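Local coordinates for peptidase M16 C-terminal domain-containing protein (Enterococcus faecalis, PDB 3D3Y) that is of unknown function but carries a domain of the non-catalytic kind found in M16 metallopeptidases and may bind a metal ion, at residues L27-N32 and V201-L206; T41-L46 and A189-K194; I116-N121 and L221-R226. All coordinates share one frame; numbering follows the deposited sequence.

Overall arrangement
All three contacts lie within the first 226 residues of the 425-residue chain, in the lobe built on the mixed sheet that contains strands 24-34 and 200-207. Contact 1 pairs these two strands. Contact 2 crosses the helices next to them in sequence, 40-52 and 185-198, and contact 3 sets the end of helix 105-118 against the loop after helix 211-219. Centres are about 18 Å apart for contacts 1 and 2, and about 13 Å for contact 3 from either. The first segments come in the order 27-32, 41-46, 116-121, the second in the order 189-194, 201-206, 221-226. Residues about 100 to 170 positions apart are gathered into one alpha/beta lobe, with Ile-117 touching both other contacts.

Contact 1: residues L27-N32 and V201-L206; sequences LLVRFN and VDIFVL
Leu-28 with Phe-204 and Arg-30 with Asp-202 form the hydrogen-bonded pairs of two antiparallel strands, whose axes approach to 4.7 Å at 168°. Four backbone bonds join them; Arg-30 N to Asp-202 O, 2.8 Å, is nearly straight at 170°. On the face with Val-29, Phe-31, Val-201 and Ile-203, CG1 of Val-29, anti to its backbone N (chi1 -172°), meets CG1 of Val-201 at 3.9 Å and CG1 of Ile-203 at 4.0 Å. The other methyl of Val-201, CG2, lies 3.7 Å from CD1 of Phe-31, the two side chains pointing the same way.

The opposite face is mixed: Leu-28 and Phe-204 are apolar, Arg-30 and Asp-202 charged. CD2 of Leu-28 sits over the centre of the Arg-30 guanidinium, which turns from Asp-202 to Asn-89 and Glu-373. A water lies 2.9 Å from both Arg-30 O and Asp-202 OD2, but it has too few protons for all the acceptors near it. OD1 is bonded to His-15 and OD2 forms a salt bridge with Lys-230. The pair thus has one apolar face and, on the other, buried charges among apolar side chains; Lys-230 and His-15 would be expected to keep the Asp-202 carboxylate ionised.

Contact 2: residues T41-L46 and A189-K194; sequences TKRTLL and AAYYQK
Tyr-191 OH takes an N-H from NH1 of Arg-43 at 2.9 Å, with an angle of 162° at the hydrogen. The hydroxyl lies at the guanidinium edge, in its plane, and that plane stands steeply to the phenol ring. NH1 also forms a salt bridge with Asp-199, while NE bonds to His-86 and NH2 makes a weak bond to Phe-31 O, so the group is held from several directions. Arg-43 crosses the phenol at a slant before its chain bends at chi3: CG is 3.4 Å from CE2 of Tyr-191 and also lies near OH.

The two helices cross at -97°, with segment axes 10.1 Å apart, and Tyr-191 spans much of the gap. Its CG is anti to the backbone N (chi1 179°), which starts the ring toward helix 40-52. Lys-42 covers one ring face in a CH-pi contact, CB 4.3 Å from the centroid of Tyr-191, while CD touches Tyr-191 CB and NZ leads away to a salt bridge with Glu-183. Leu-46 crosses Tyr-191 at about a right angle and divides its methyls: CD2 meets CD2 of Tyr-191 at 3.9 Å, and CD1 meets CB of Tyr-192 at 4.0 Å. The Tyr-192 ring turns elsewhere, its OH bonded to Ile-117 O.

The steep crossing is therefore bridged by one aromatic side chain whose buried hydroxyl accepts a bond from Arg-43. Asp-199 would balance the charge of Arg-43 and tie helix 40-52 to the link between helix 185-198 and strand 200-207.

Contact 3: residues I116-N121 and L221-R226; sequences IIFAPN and LPFTPR. With EDO (1,2-ethanediol), chain I.
Phe-118, the last residue of helix 105-118, meets Leu-221, Pro-222 and Phe-223 of an irregular segment that bends in an inverse gamma turn centred on Pro-222, closed by Phe-223 N to Leu-221 O at 2.7 Å. The Phe-118 ring lies between two aliphatic groups. CD of Pro-222 sits over the centre of one face, 3.5 Å from the centroid and 3° off the normal, a well-centred CH-pi contact; CG2 of the preceding Ile-117 covers the opposite face nearer the rim. Next to the proline, on the side of the preceding Leu-221, CE2 of Phe-118 touches CB of Leu-221 at 3.7 Å.

The leading edge of the same ring makes a T-shaped pair with Phe-223. CZ of Phe-118 points at the centre of the Phe-223 face, the centroids are 4.9 Å apart and the planes stand at 69°. With CG of Phe-118 anti to the carbonyl carbon (chi1 -62°), the side chain continues toward the loop, as its CB already does. CG2 of Ile-117 reaches CZ of Phe-223 more loosely, at 4.5 Å.

The contact joins the C-terminal end of one helix to the loop after another, helix 211-219, within the alpha/beta lobe. Leu-196 of helix 185-198 packs against Ile-117, Phe-118 and Phe-223, and Val-12 of the sheet touches Phe-223.

Farther along the loop, NE and NH2 of Arg-226 grip Thr-224 O side-on, each at 2.8 Å and with the oxygen in the guanidinium plane. The arginine also bonds to the carbonyls of Leu-196 and Asp-199, tying this loop to the end of helix 185-198. Thr-224 N makes a weak bond, 3.2 Å, to O1 of a 1,2-ethanediol molecule, probably from the crystallisation liquor, whose placement against the Thr-224 side chain is doubtful.

Contact 1: residues L27-N32 and V201-L206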
# COMPACT_ATOMS: atom_id res chain seq x y z
N LEU A 27 -15.87 -2.27 9.24
CA LEU A 27 -15.84 -3.57 8.60
C LEU A 27 -14.87 -3.52 7.43
O LEU A 27 -14.81 -2.52 6.69
CB LEU A 27 -17.22 -3.95 8.06
CG LEU A 27 -18.40 -4.13 9.03
CD1 LEU A 27 -19.06 -2.79 9.26
CD2 LEU A 27 -19.38 -5.10 8.42
N LEU A 28 -14.12 -4.62 7.28
CA LEU A 28 -13.17 -4.76 6.18
C LEU A 28 -13.29 -6.16 5.65
O LEU A 28 -13.17 -7.13 6.42
CB LEU A 28 -11.75 -4.48 6.66
CG LEU A 28 -10.58 -4.84 5.71
CD1 LEU A 28 -10.56 -3.94 4.43
CD2 LEU A 28 -9.29 -4.75 6.52
N VAL A 29 -13.56 -6.27 4.35
CA VAL A 29 -13.45 -7.54 3.67
C VAL A 29 -12.23 -7.46 2.74
O VAL A 29 -12.20 -6.62 1.80
CB VAL A 29 -14.69 -7.87 2.87
CG1 VAL A 29 -14.61 -9.31 2.31
CG2 VAL A 29 -15.95 -7.69 3.74
N ARG A 30 -11.22 -8.29 3.03
CA ARG A 30 -9.97 -8.21 2.26
C ARG A 30 -9.71 -9.49 1.47
O ARG A 30 -9.57 -10.59 2.05
CB ARG A 30 -8.79 -7.80 3.15
CG ARG A 30 -7.44 -7.74 2.40
CD ARG A 30 -6.35 -6.92 3.14
NE ARG A 30 -6.64 -5.49 3.17
CZ ARG A 30 -6.18 -4.64 4.09
NH1 ARG A 30 -5.39 -5.06 5.09
NH2 ARG A 30 -6.49 -3.35 3.99
N PHE A 31 -9.74 -9.36 0.14
CA PHE A 31 -9.39 -10.47 -0.76
C PHE A 31 -7.89 -10.42 -1.06
O PHE A 31 -7.35 -9.39 -1.46
CB PHE A 31 -10.16 -10.40 -2.08
CG PHE A 31 -11.66 -10.54 -1.94
CD1 PHE A 31 -12.31 -11.70 -2.38
CD2 PHE A 31 -12.41 -9.51 -1.37
CE1 PHE A 31 -13.69 -11.84 -2.25
CE2 PHE A 31 -13.79 -9.62 -1.27
CZ PHE A 31 -14.42 -10.81 -1.71
N ASN A 32 -7.20 -11.53 -0.86
CA ASN A 32 -5.75 -11.55 -0.91
C ASN A 32 -5.33 -12.51 -2.01
O ASN A 32 -5.84 -13.64 -2.06
CB ASN A 32 -5.22 -12.00 0.46
CG ASN A 32 -3.70 -11.81 0.63
OD1 ASN A 32 -2.88 -12.36 -0.13
ND2 ASN A 32 -3.33 -11.04 1.65
N VAL A 201 -9.76 -14.87 1.84
CA VAL A 201 -10.64 -13.78 2.24
C VAL A 201 -10.57 -13.67 3.76
O VAL A 201 -10.66 -14.68 4.46
CB VAL A 201 -12.11 -14.06 1.80
CG1 VAL A 201 -13.04 -12.90 2.22
CG2 VAL A 201 -12.19 -14.22 0.28
N ASP A 202 -10.38 -12.45 4.25
CA ASP A 202 -10.41 -12.21 5.70
C ASP A 202 -11.32 -11.02 5.97
O ASP A 202 -11.28 -10.00 5.28
CB ASP A 202 -8.99 -12.03 6.27
CG ASP A 202 -8.23 -13.33 6.33
OD1 ASP A 202 -8.36 -14.07 7.33
OD2 ASP A 202 -7.52 -13.64 5.35
N ILE A 203 -12.18 -11.19 6.97
CA ILE A 203 -13.20 -10.20 7.28
C ILE A 203 -12.93 -9.76 8.69
O ILE A 203 -12.74 -10.61 9.60
CB ILE A 203 -14.61 -10.80 7.18
CG1 ILE A 203 -14.85 -11.29 5.76
CG2 ILE A 203 -15.67 -9.76 7.60
CD1 ILE A 203 -16.17 -12.05 5.56
N PHE A 204 -12.84 -8.45 8.86
CA PHE A 204 -12.57 -7.85 10.16
C PHE A 204 -13.72 -6.95 10.60
O PHE A 204 -14.30 -6.19 9.79
CB PHE A 204 -11.28 -7.03 10.09
CG PHE A 204 -10.05 -7.86 9.97
CD1 PHE A 204 -9.25 -8.10 11.08
CD2 PHE A 204 -9.70 -8.43 8.74
CE1 PHE A 204 -8.12 -8.89 10.97
CE2 PHE A 204 -8.56 -9.22 8.64
CZ PHE A 204 -7.77 -9.44 9.74
N VAL A 205 -14.04 -7.04 11.88
CA VAL A 205 -15.03 -6.18 12.49
C VAL A 205 -14.41 -5.62 13.75
O VAL A 205 -14.05 -6.37 14.67
CB VAL A 205 -16.34 -6.95 12.84
CG1 VAL A 205 -17.36 -5.99 13.44
CG2 VAL A 205 -16.89 -7.60 11.59
N LEU A 206 -14.27 -4.29 13.79
CA LEU A 206 -13.69 -3.58 14.91
C LEU A 206 -14.73 -2.63 15.48
O LEU A 206 -15.19 -1.69 14.79
CB LEU A 206 -12.43 -2.81 14.48
CG LEU A 206 -11.89 -1.77 15.48
CD1 LEU A 206 -11.05 -2.46 16.50
CD2 LEU A 206 -11.08 -0.73 14.78
O HOH W 1 -7.14 -11.64 3.22

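Contact 2: residues T41-L46 and A189-K194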
# COMPACT_ATOMS: atom_id res chain seq x y z
N THR A 41 -4.44 -4.92 -12.95
CA THR A 41 -5.33 -3.93 -13.55
C THR A 41 -6.78 -4.40 -13.49
O THR A 41 -7.70 -3.58 -13.29
CB THR A 41 -4.94 -3.65 -15.05
OG1 THR A 41 -3.61 -3.14 -15.12
CG2 THR A 41 -5.92 -2.62 -15.67
N LYS A 42 -7.00 -5.70 -13.64
CA LYS A 42 -8.35 -6.27 -13.50
C LYS A 42 -8.89 -6.01 -12.09
O LYS A 42 -10.02 -5.54 -11.94
CB LYS A 42 -8.32 -7.78 -13.77
CG LYS A 42 -8.23 -8.12 -15.27
CD LYS A 42 -8.12 -9.61 -15.45
CE LYS A 42 -8.05 -9.98 -16.95
NZ LYS A 42 -6.65 -9.72 -17.37
N ARG A 43 -8.09 -6.30 -11.07
CA ARG A 43 -8.50 -6.02 -9.69
C ARG A 43 -8.78 -4.54 -9.48
O ARG A 43 -9.78 -4.16 -8.85
CB ARG A 43 -7.44 -6.52 -8.70
CG ARG A 43 -7.39 -8.03 -8.67
CD ARG A 43 -6.17 -8.60 -7.96
NE ARG A 43 -6.18 -8.50 -6.49
CZ ARG A 43 -6.85 -9.30 -5.66
NH1 ARG A 43 -7.67 -10.24 -6.15
NH2 ARG A 43 -6.73 -9.15 -4.33
N THR A 44 -7.89 -3.69 -9.96
CA THR A 44 -8.11 -2.23 -9.84
C THR A 44 -9.43 -1.76 -10.45
O THR A 44 -10.18 -1.00 -9.81
CB THR A 44 -6.92 -1.45 -10.44
OG1 THR A 44 -5.74 -1.90 -9.81
CG2 THR A 44 -7.05 0.08 -10.26
N LEU A 45 -9.69 -2.17 -11.69
CA LEU A 45 -10.94 -1.76 -12.35
C LEU A 45 -12.17 -2.37 -11.67
O LEU A 45 -13.21 -1.72 -11.50
CB LEU A 45 -10.93 -2.14 -13.84
CG LEU A 45 -12.19 -1.80 -14.68
CD1 LEU A 45 -12.53 -0.25 -14.56
CD2 LEU A 45 -11.90 -2.15 -16.15
N LEU A 46 -12.05 -3.64 -11.29
CA LEU A 46 -13.12 -4.31 -10.56
C LEU A 46 -13.51 -3.54 -9.28
O LEU A 46 -14.68 -3.46 -8.93
CB LEU A 46 -12.70 -5.73 -10.21
CG LEU A 46 -13.81 -6.56 -9.57
CD1 LEU A 46 -15.05 -6.75 -10.50
CD2 LEU A 46 -13.23 -7.92 -9.16
N ALA A 189 -16.04 -9.45 -15.74
CA ALA A 189 -17.02 -10.39 -15.18
C ALA A 189 -16.38 -11.78 -14.98
O ALA A 189 -16.62 -12.44 -13.96
CB ALA A 189 -18.22 -10.51 -16.10
N ALA A 190 -15.58 -12.22 -15.94
CA ALA A 190 -14.83 -13.45 -15.76
C ALA A 190 -13.88 -13.34 -14.56
O ALA A 190 -13.78 -14.27 -13.74
CB ALA A 190 -14.08 -13.85 -17.05
N TYR A 191 -13.18 -12.21 -14.47
CA TYR A 191 -12.22 -12.03 -13.38
C TYR A 191 -12.96 -12.01 -12.01
O TYR A 191 -12.53 -12.69 -11.06
CB TYR A 191 -11.28 -10.81 -13.55
CG TYR A 191 -10.39 -10.78 -12.34
CD1 TYR A 191 -9.46 -11.83 -12.15
CD2 TYR A 191 -10.58 -9.85 -11.31
CE1 TYR A 191 -8.71 -11.92 -11.00
CE2 TYR A 191 -9.81 -9.91 -10.13
CZ TYR A 191 -8.88 -10.95 -10.00
OH TYR A 191 -8.12 -11.08 -8.88
N TYR A 192 -14.05 -11.24 -11.92
CA TYR A 192 -14.88 -11.25 -10.71
C TYR A 192 -15.12 -12.69 -10.20
O TYR A 192 -14.94 -12.99 -9.01
CB TYR A 192 -16.23 -10.57 -10.96
CG TYR A 192 -17.26 -10.93 -9.91
CD1 TYR A 192 -17.25 -10.31 -8.65
CD2 TYR A 192 -18.25 -11.90 -10.19
CE1 TYR A 192 -18.21 -10.66 -7.67
CE2 TYR A 192 -19.19 -12.25 -9.23
CZ TYR A 192 -19.17 -11.61 -7.98
OH TYR A 192 -20.10 -11.99 -7.03
N GLN A 193 -15.51 -13.57 -11.10
CA GLN A 193 -15.82 -14.95 -10.71
C GLN A 193 -14.61 -15.69 -10.17
O GLN A 193 -14.71 -16.46 -9.23
CB GLN A 193 -16.41 -15.72 -11.90
CG GLN A 193 -17.89 -15.42 -12.05
CD GLN A 193 -18.42 -15.83 -13.39
OE1 GLN A 193 -18.63 -17.03 -13.66
NE2 GLN A 193 -18.67 -14.83 -14.26
N LYS A 194 -13.46 -15.45 -10.79
CA LYS A 194 -12.19 -16.07 -10.35
C LYS A 194 -11.71 -15.52 -8.99
O LYS A 194 -11.38 -16.30 -8.10
CB LYS A 194 -11.10 -15.91 -11.43
CG LYS A 194 -9.75 -16.50 -11.02
CD LYS A 194 -8.59 -16.18 -12.00
CE LYS A 194 -7.49 -17.25 -11.89
NZ LYS A 194 -7.89 -18.58 -12.46

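Contact 3: residues I116-N121 and L221-R226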
# COMPACT_ATOMS: atom_id res chain seq x y z
N ILE A 116 -23.31 -6.25 -2.47
CA ILE A 116 -22.10 -5.80 -3.17
C ILE A 116 -21.22 -6.95 -3.70
O ILE A 116 -20.78 -6.95 -4.86
CB ILE A 116 -21.26 -4.86 -2.28
CG1 ILE A 116 -22.06 -3.57 -1.99
CG2 ILE A 116 -19.86 -4.60 -2.92
CD1 ILE A 116 -22.57 -2.82 -3.25
N ILE A 117 -20.98 -7.94 -2.85
CA ILE A 117 -20.03 -9.01 -3.17
C ILE A 117 -20.58 -10.10 -4.08
O ILE A 117 -19.91 -10.53 -5.03
CB ILE A 117 -19.43 -9.61 -1.89
CG1 ILE A 117 -18.64 -8.53 -1.14
CG2 ILE A 117 -18.58 -10.84 -2.21
CD1 ILE A 117 -18.17 -9.00 0.24
N PHE A 118 -21.82 -10.51 -3.81
CA PHE A 118 -22.44 -11.63 -4.51
C PHE A 118 -23.48 -11.25 -5.55
O PHE A 118 -23.95 -12.10 -6.30
CB PHE A 118 -23.02 -12.59 -3.47
CG PHE A 118 -21.97 -13.17 -2.56
CD1 PHE A 118 -21.27 -14.31 -2.94
CD2 PHE A 118 -21.68 -12.58 -1.33
CE1 PHE A 118 -20.30 -14.86 -2.11
CE2 PHE A 118 -20.70 -13.11 -0.50
CZ PHE A 118 -20.00 -14.26 -0.90
N ALA A 119 -23.87 -9.98 -5.59
CA ALA A 119 -24.84 -9.55 -6.60
C ALA A 119 -24.32 -8.31 -7.32
O ALA A 119 -24.97 -7.27 -7.30
CB ALA A 119 -26.26 -9.31 -5.99
N PRO A 120 -23.15 -8.43 -7.96
CA PRO A 120 -22.64 -7.29 -8.71
C PRO A 120 -23.49 -7.06 -9.95
O PRO A 120 -24.34 -7.90 -10.29
CB PRO A 120 -21.24 -7.75 -9.10
CG PRO A 120 -21.37 -9.22 -9.23
CD PRO A 120 -22.21 -9.58 -8.05
N ASN A 121 -23.25 -5.95 -10.62
CA ASN A 121 -24.08 -5.53 -11.74
C ASN A 121 -23.61 -6.23 -13.03
O ASN A 121 -23.08 -5.61 -13.95
CB ASN A 121 -24.03 -4.00 -11.87
CG ASN A 121 -25.14 -3.46 -12.77
OD1 ASN A 121 -26.01 -4.21 -13.23
ND2 ASN A 121 -25.10 -2.14 -13.04
N LEU A 221 -23.02 -15.27 4.05
CA LEU A 221 -22.30 -14.93 2.80
C LEU A 221 -21.85 -16.22 2.11
O LEU A 221 -21.04 -16.98 2.65
CB LEU A 221 -21.12 -13.98 3.10
CG LEU A 221 -21.45 -12.48 3.15
CD1 LEU A 221 -22.67 -12.15 4.00
CD2 LEU A 221 -20.22 -11.65 3.60
N PRO A 222 -22.42 -16.52 0.91
CA PRO A 222 -22.21 -17.89 0.42
C PRO A 222 -20.85 -18.15 -0.26
O PRO A 222 -20.83 -18.56 -1.42
CB PRO A 222 -23.38 -18.08 -0.57
CG PRO A 222 -23.65 -16.68 -1.11
CD PRO A 222 -23.27 -15.71 0.00
N PHE A 223 -19.76 -17.95 0.48
CA PHE A 223 -18.40 -18.25 -0.02
C PHE A 223 -18.23 -19.73 -0.15
O PHE A 223 -18.61 -20.49 0.74
CB PHE A 223 -17.31 -17.74 0.93
CG PHE A 223 -17.16 -16.23 0.94
CD1 PHE A 223 -16.56 -15.57 -0.12
CD2 PHE A 223 -17.62 -15.50 2.01
CE1 PHE A 223 -16.43 -14.18 -0.11
CE2 PHE A 223 -17.52 -14.13 2.04
CZ PHE A 223 -16.91 -13.45 0.99
N THR A 224 -17.64 -20.16 -1.25
CA THR A 224 -17.26 -21.57 -1.35
C THR A 224 -15.85 -21.74 -0.75
O THR A 224 -15.10 -20.75 -0.67
CB THR A 224 -17.26 -22.01 -2.80
OG1 THR A 224 -16.49 -21.07 -3.57
CG2 THR A 224 -18.70 -22.03 -3.34
N PRO A 225 -15.47 -22.98 -0.35
CA PRO A 225 -14.15 -23.24 0.22
C PRO A 225 -13.07 -22.94 -0.79
O PRO A 225 -13.29 -23.07 -2.00
CB PRO A 225 -14.16 -24.77 0.53
CG PRO A 225 -15.57 -25.13 0.54
CD PRO A 225 -16.28 -24.20 -0.41
N ARG A 226 -11.93 -22.48 -0.32
CA ARG A 226 -10.76 -22.37 -1.20
C ARG A 226 -9.51 -22.59 -0.36
O ARG A 226 -9.61 -22.83 0.84
CB ARG A 226 -10.74 -21.03 -1.99
CG ARG A 226 -10.31 -19.79 -1.21
CD ARG A 226 -11.38 -19.20 -0.25
NE ARG A 226 -12.74 -19.17 -0.79
CZ ARG A 226 -13.23 -18.27 -1.64
NH1 ARG A 226 -12.49 -17.25 -2.10
NH2 ARG A 226 -14.49 -18.38 -2.05
C1 EDO I . -17.00 -18.37 -4.04
O1 EDO I . -17.52 -17.49 -3.06
C2 EDO I . -17.86 -18.29 -5.29
O2 EDO I . -17.39 -19.32 -6.15